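Local atomic coordinates of predicted metal-dependent phosphohydrolase (Magnetospirillum magnetotacticum MS-1, PDB entry 3KH1), a protein that probably acts as a metal-dependent phosphohydrolase of the HD-domain family, possibly releasing phosphate from deoxynucleoside 5'-monophosphates. Residues Q13-V18 with F108-P113; D76-D81 with R101-R106. One frame throughout, in Å; residues are numbered along the deposited sequence.

Interaction 1 (Q13-V18 with F108-P113); sequences QMSFVV and FGLLPP
L111 overlaps one face of the F16 ring, its CG set toward the rim and 4.0 Å from the ring centroid in a CH-pi contact. Its CD2 reaches back to the base of the phenyl group, 3.6 Å from F16 CB. F16 CG stands anti to its backbone N (chi1 -175°), which starts the ring toward the loop. L110 CB lies at the ring edge, and F16 CZ comes 3.9 Å from F108 CD1. An alanine in place of F16 would probably leave L111 CG and F108 CD1 without their aromatic neighbour and open a gap beneath the loop. One turn earlier, Q13 crosses P112 at about a right angle, with Q13 CG 3.6 Å from P112 CD, while Q13 OE1 is hydrogen-bonded to Y58 OH of the second subunit. At the more open margin a water donates to L110 O (2.8 Å) and, at 3.3 Å, to S15 OG, which also hydrogen-bonds to A12 O. Helix 8-19 thus packs against a type I beta turn, F108 to L111, followed by P112 as N-cap of helix 113-128: the connection between helices 96-108 and 113-128 in the mainly helical HD-domain fold, covered by helix 8-19 beside the dimer interface.

Interaction 2 (D76-D81 with R101-R106); sequences DIVEID and RKAAAR
R106 runs extended from CG, which is anti to the backbone N, to CD, and then bends at chi3 (80°), putting NE beside the carboxylate of D81; D81 in turn has CG anti to its carbonyl carbon (chi1 -69°). The result is a side-on, two-pronged salt bridge. R106 NE donates to the syn lone pair of D81 OD2 at 2.7 Å in a nearly straight bond (173°), and R106 NH2 meets D81 OD1 on its syn side at 2.8 Å. Carboxylate and guanidinium are nearly coplanar, and two bonds to separate oxygens hold both groups against rotation. R106 NH2 has a second anionic partner in E19 of helix 8-19, so two carboxylates probably share the positive charge.

The segment 76-81 starts at D76, which from the sequence is probably the aspartate of the His-Asp doublet that names HD domains; a type I beta turn from D76 to E79 leads into the short helix 79-82, and helix 96-108 packs against that turn and helix.

Alanines make the approach close. The CA atoms of V78 and A103 are 5.1 Å apart, and A103 CB sits 3.2 Å from V78 O. The methyl of A103 also touches D81 CB, at 3.7 Å. V78 CG1 meets A104 CB at 3.7 Å. On the buried side W123 of helix 113-128 covers both V78 and A104, whereas the ion pair lies toward solvent.

Interactions 1 and 2 have centres about 13 Å apart and meet directly through apolar side chains. F16 CZ of interaction 1 packs on I77 CD1 at 3.8 Å, and F108 CE2 approaches V78 CG1 at 4.1 Å, so the F16 and F108 rings border the turn that begins at D76. Helix 96-108 carries R106 and leads directly into the loop that receives F16. Helix 8-19 takes part in both: beyond the 13-18 segment, its E19 touches L110 and pairs with R106. W123 lies against F108, V78 and A104 alike. D76 itself is probably the aspartate of the HD doublet, which in HD-domain relatives contributes to the metal site.

Interaction 1 (Q13-V18 with F108-P113)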
loop_
_atom_site.group_PDB
_atom_site.type_symbol
_atom_site.label_atom_id
_atom_site.label_comp_id
_atom_site.label_asym_id
_atom_site.label_seq_id
_atom_site.Cartn_x
_atom_site.Cartn_y
_atom_site.Cartn_z
ATOM N N GLN A 13 -15.231 9.846 -6.358
ATOM C CA GLN A 13 -14.255 8.773 -6.127
ATOM C C GLN A 13 -12.848 9.154 -6.586
ATOM O O GLN A 13 -11.872 8.961 -5.859
ATOM C CB GLN A 13 -14.725 7.477 -6.800
ATOM C CG GLN A 13 -15.985 6.954 -6.153
ATOM C CD GLN A 13 -16.702 5.900 -6.990
ATOM O OE1 GLN A 13 -16.695 5.970 -8.228
ATOM N NE2 GLN A 13 -17.293 4.876 -6.310
HETATM N N MSE A 14 -12.734 9.765 -7.763
HETATM C CA MSE A 14 -11.416 10.159 -8.264
HETATM C C MSE A 14 -10.817 11.275 -7.431
HETATM O O MSE A 14 -9.601 11.280 -7.203
HETATM C CB MSE A 14 -11.474 10.604 -9.728
HETATM C CG MSE A 14 -11.876 9.515 -10.670
HETATM SE SE MSE A 14 -10.789 7.898 -10.524
HETATM C CE MSE A 14 -11.440 7.057 -12.088
ATOM N N SER A 15 -11.657 12.189 -6.914
ATOM C CA SER A 15 -11.153 13.265 -6.072
ATOM C C SER A 15 -10.486 12.705 -4.792
ATOM O O SER A 15 -9.433 13.194 -4.372
ATOM C CB SER A 15 -12.250 14.253 -5.747
ATOM O OG SER A 15 -13.111 13.841 -4.688
ATOM N N PHE A 16 -11.050 11.621 -4.248
ATOM C CA PHE A 16 -10.461 10.954 -3.097
ATOM C C PHE A 16 -9.154 10.264 -3.480
ATOM O O PHE A 16 -8.150 10.413 -2.789
ATOM C CB PHE A 16 -11.460 9.949 -2.524
ATOM C CG PHE A 16 -11.011 9.282 -1.248
ATOM C CD1 PHE A 16 -11.131 9.910 -0.032
ATOM C CD2 PHE A 16 -10.514 8.000 -1.285
ATOM C CE1 PHE A 16 -10.751 9.289 1.126
ATOM C CE2 PHE A 16 -10.110 7.379 -0.099
ATOM C CZ PHE A 16 -10.270 8.032 1.093
ATOM N N VAL A 17 -9.157 9.544 -4.610
ATOM C CA VAL A 17 -7.965 8.878 -5.140
ATOM C C VAL A 17 -6.810 9.867 -5.267
ATOM O O VAL A 17 -5.649 9.553 -4.880
ATOM C CB VAL A 17 -8.237 8.096 -6.429
ATOM C CG1 VAL A 17 -6.919 7.574 -7.050
ATOM C CG2 VAL A 17 -9.239 6.910 -6.176
ATOM N N VAL A 18 -7.081 11.037 -5.827
ATOM C CA VAL A 18 -6.046 12.044 -5.998
ATOM C C VAL A 18 -5.567 12.614 -4.655
ATOM O O VAL A 18 -4.364 12.803 -4.438
ATOM C CB VAL A 18 -6.523 13.149 -6.986
ATOM C CG1 VAL A 18 -5.581 14.362 -6.976
ATOM C CG2 VAL A 18 -6.689 12.515 -8.406
ATOM N N PHE A 108 -12.790 11.276 4.130
ATOM C CA PHE A 108 -13.816 10.328 3.670
ATOM C C PHE A 108 -15.015 11.072 3.064
ATOM O O PHE A 108 -15.670 10.535 2.178
ATOM C CB PHE A 108 -14.237 9.346 4.786
ATOM C CG PHE A 108 -13.082 8.481 5.270
ATOM C CD1 PHE A 108 -12.383 7.657 4.394
ATOM C CD2 PHE A 108 -12.655 8.512 6.587
ATOM C CE1 PHE A 108 -11.312 6.889 4.822
ATOM C CE2 PHE A 108 -11.567 7.724 6.996
ATOM C CZ PHE A 108 -10.929 6.941 6.126
ATOM N N GLY A 109 -15.237 12.322 3.476
ATOM C CA GLY A 109 -16.348 13.110 2.961
ATOM C C GLY A 109 -16.179 13.454 1.493
ATOM O O GLY A 109 -17.138 13.888 0.866
ATOM N N LEU A 110 -14.974 13.312 0.934
ATOM C CA LEU A 110 -14.775 13.449 -0.516
ATOM C C LEU A 110 -15.493 12.338 -1.311
ATOM O O LEU A 110 -15.848 12.514 -2.467
ATOM C CB LEU A 110 -13.288 13.452 -0.862
ATOM C CG LEU A 110 -12.466 14.659 -0.363
ATOM C CD1 LEU A 110 -10.972 14.423 -0.627
ATOM C CD2 LEU A 110 -12.955 15.986 -0.991
ATOM N N LEU A 111 -15.640 11.171 -0.702
ATOM C CA LEU A 111 -16.249 10.030 -1.381
ATOM C C LEU A 111 -17.752 10.238 -1.545
ATOM O O LEU A 111 -18.351 11.050 -0.831
ATOM C CB LEU A 111 -15.989 8.745 -0.585
ATOM C CG LEU A 111 -14.536 8.263 -0.598
ATOM C CD1 LEU A 111 -14.310 7.292 0.568
ATOM C CD2 LEU A 111 -14.197 7.672 -1.974
ATOM N N PRO A 112 -18.369 9.478 -2.466
ATOM C CA PRO A 112 -19.823 9.457 -2.462
ATOM C C PRO A 112 -20.356 9.045 -1.078
ATOM O O PRO A 112 -19.666 8.331 -0.357
ATOM C CB PRO A 112 -20.193 8.403 -3.502
ATOM C CG PRO A 112 -18.969 8.018 -4.154
ATOM C CD PRO A 112 -17.789 8.535 -3.430
ATOM N N PRO A 113 -21.568 9.485 -0.707
ATOM C CA PRO A 113 -22.056 9.219 0.653
ATOM C C PRO A 113 -21.989 7.773 1.147
ATOM O O PRO A 113 -21.682 7.569 2.320
ATOM C CB PRO A 113 -23.506 9.699 0.604
ATOM C CG PRO A 113 -23.454 10.808 -0.386
ATOM C CD PRO A 113 -22.460 10.407 -1.435
HETATM O O HOH W 1 -15.983 14.993 -3.653
#

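Interaction 2 (D76-D81 with R101-R106)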
loop_
_atom_site.group_PDB
_atom_site.type_symbol
_atom_site.label_atom_id
_atom_site.label_comp_id
_atom_site.label_asym_id
_atom_site.label_seq_id
_atom_site.Cartn_x
_atom_site.Cartn_y
_atom_site.Cartn_z
ATOM N N ASP A 76 -4.725 4.701 8.003
ATOM C CA ASP A 76 -4.000 5.917 8.287
ATOM C C ASP A 76 -4.367 7.108 7.419
ATOM O O ASP A 76 -3.777 8.185 7.546
ATOM C CB ASP A 76 -2.480 5.703 8.235
ATOM C CG ASP A 76 -1.897 5.282 9.577
ATOM O OD1 ASP A 76 -2.562 5.484 10.622
ATOM O OD2 ASP A 76 -0.738 4.825 9.538
ATOM N N ILE A 77 -5.389 6.998 6.601
ATOM C CA ILE A 77 -5.792 8.155 5.785
ATOM C C ILE A 77 -6.053 9.403 6.611
ATOM O O ILE A 77 -5.679 10.519 6.186
ATOM C CB ILE A 77 -6.936 7.786 4.830
ATOM C CG1 ILE A 77 -6.358 6.902 3.668
ATOM C CG2 ILE A 77 -7.682 9.051 4.335
ATOM C CD1 ILE A 77 -7.425 6.247 2.784
ATOM N N VAL A 78 -6.647 9.236 7.800
ATOM C CA VAL A 78 -6.851 10.408 8.645
ATOM C C VAL A 78 -5.578 11.185 8.984
ATOM O O VAL A 78 -5.638 12.412 9.252
ATOM C CB VAL A 78 -7.579 10.066 9.975
ATOM C CG1 VAL A 78 -9.054 9.660 9.669
ATOM C CG2 VAL A 78 -6.798 9.011 10.817
ATOM N N GLU A 79 -4.422 10.518 8.959
ATOM C CA GLU A 79 -3.157 11.190 9.266
ATOM C C GLU A 79 -2.749 12.254 8.243
ATOM O O GLU A 79 -1.887 13.080 8.530
ATOM C CB GLU A 79 -2.030 10.168 9.538
ATOM C CG GLU A 79 -2.399 9.196 10.700
ATOM C CD GLU A 79 -1.229 8.517 11.370
ATOM O OE1 GLU A 79 -0.129 8.502 10.830
ATOM O OE2 GLU A 79 -1.455 8.018 12.509
ATOM N N ILE A 80 -3.320 12.233 7.039
ATOM C CA ILE A 80 -3.106 13.318 6.073
ATOM C C ILE A 80 -3.314 14.658 6.736
ATOM O O ILE A 80 -2.546 15.584 6.478
ATOM C CB ILE A 80 -3.976 13.153 4.811
ATOM C CG1 ILE A 80 -3.500 11.969 3.975
ATOM C CG2 ILE A 80 -4.033 14.438 3.991
ATOM C CD1 ILE A 80 -4.499 11.486 2.978
ATOM N N ASP A 81 -4.391 14.791 7.517
ATOM C CA ASP A 81 -4.679 16.017 8.228
ATOM C C ASP A 81 -4.192 15.974 9.680
ATOM O O ASP A 81 -3.801 17.015 10.236
ATOM C CB ASP A 81 -6.190 16.323 8.245
ATOM C CG ASP A 81 -6.781 16.696 6.884
ATOM O OD1 ASP A 81 -6.036 16.822 5.863
ATOM O OD2 ASP A 81 -8.040 16.935 6.912
ATOM N N ARG A 101 -10.985 12.695 14.112
ATOM C CA ARG A 101 -12.424 12.778 13.810
ATOM C C ARG A 101 -12.693 13.814 12.714
ATOM O O ARG A 101 -13.391 13.504 11.738
ATOM C CB ARG A 101 -13.225 13.087 15.097
ATOM C CG ARG A 101 -14.742 13.384 14.921
ATOM C CD ARG A 101 -15.454 13.591 16.287
ATOM N NE ARG A 101 -15.032 14.851 16.925
ATOM C CZ ARG A 101 -14.317 14.970 18.059
ATOM N NH1 ARG A 101 -13.923 13.906 18.781
ATOM N NH2 ARG A 101 -13.994 16.183 18.488
ATOM N N LYS A 102 -12.112 15.008 12.850
ATOM C CA LYS A 102 -12.219 16.040 11.824
ATOM C C LYS A 102 -11.577 15.644 10.492
ATOM O O LYS A 102 -12.134 15.898 9.429
ATOM C CB LYS A 102 -11.599 17.369 12.284
ATOM N N ALA A 103 -10.427 14.976 10.558
ATOM C CA ALA A 103 -9.773 14.502 9.341
ATOM C C ALA A 103 -10.692 13.519 8.597
ATOM O O ALA A 103 -10.847 13.588 7.364
ATOM C CB ALA A 103 -8.455 13.832 9.709
ATOM N N ALA A 104 -11.240 12.565 9.333
ATOM C CA ALA A 104 -12.138 11.566 8.751
ATOM C C ALA A 104 -13.300 12.234 8.024
ATOM O O ALA A 104 -13.626 11.878 6.885
ATOM C CB ALA A 104 -12.629 10.630 9.786
ATOM N N ALA A 105 -13.922 13.213 8.678
ATOM C CA ALA A 105 -15.026 13.924 8.051
ATOM C C ALA A 105 -14.656 14.601 6.718
ATOM O O ALA A 105 -15.420 14.505 5.747
ATOM C CB ALA A 105 -15.648 14.915 9.020
ATOM N N ARG A 106 -13.492 15.241 6.647
ATOM C CA ARG A 106 -13.091 15.946 5.448
ATOM C C ARG A 106 -12.663 14.980 4.364
ATOM O O ARG A 106 -13.044 15.115 3.196
ATOM C CB ARG A 106 -11.943 16.916 5.719
ATOM C CG ARG A 106 -11.596 17.757 4.494
ATOM C CD ARG A 106 -10.372 18.604 4.715
ATOM N NE ARG A 106 -9.113 17.859 4.568
ATOM C CZ ARG A 106 -8.521 17.545 3.404
ATOM N NH1 ARG A 106 -9.057 17.869 2.225
ATOM N NH2 ARG A 106 -7.347 16.963 3.415
#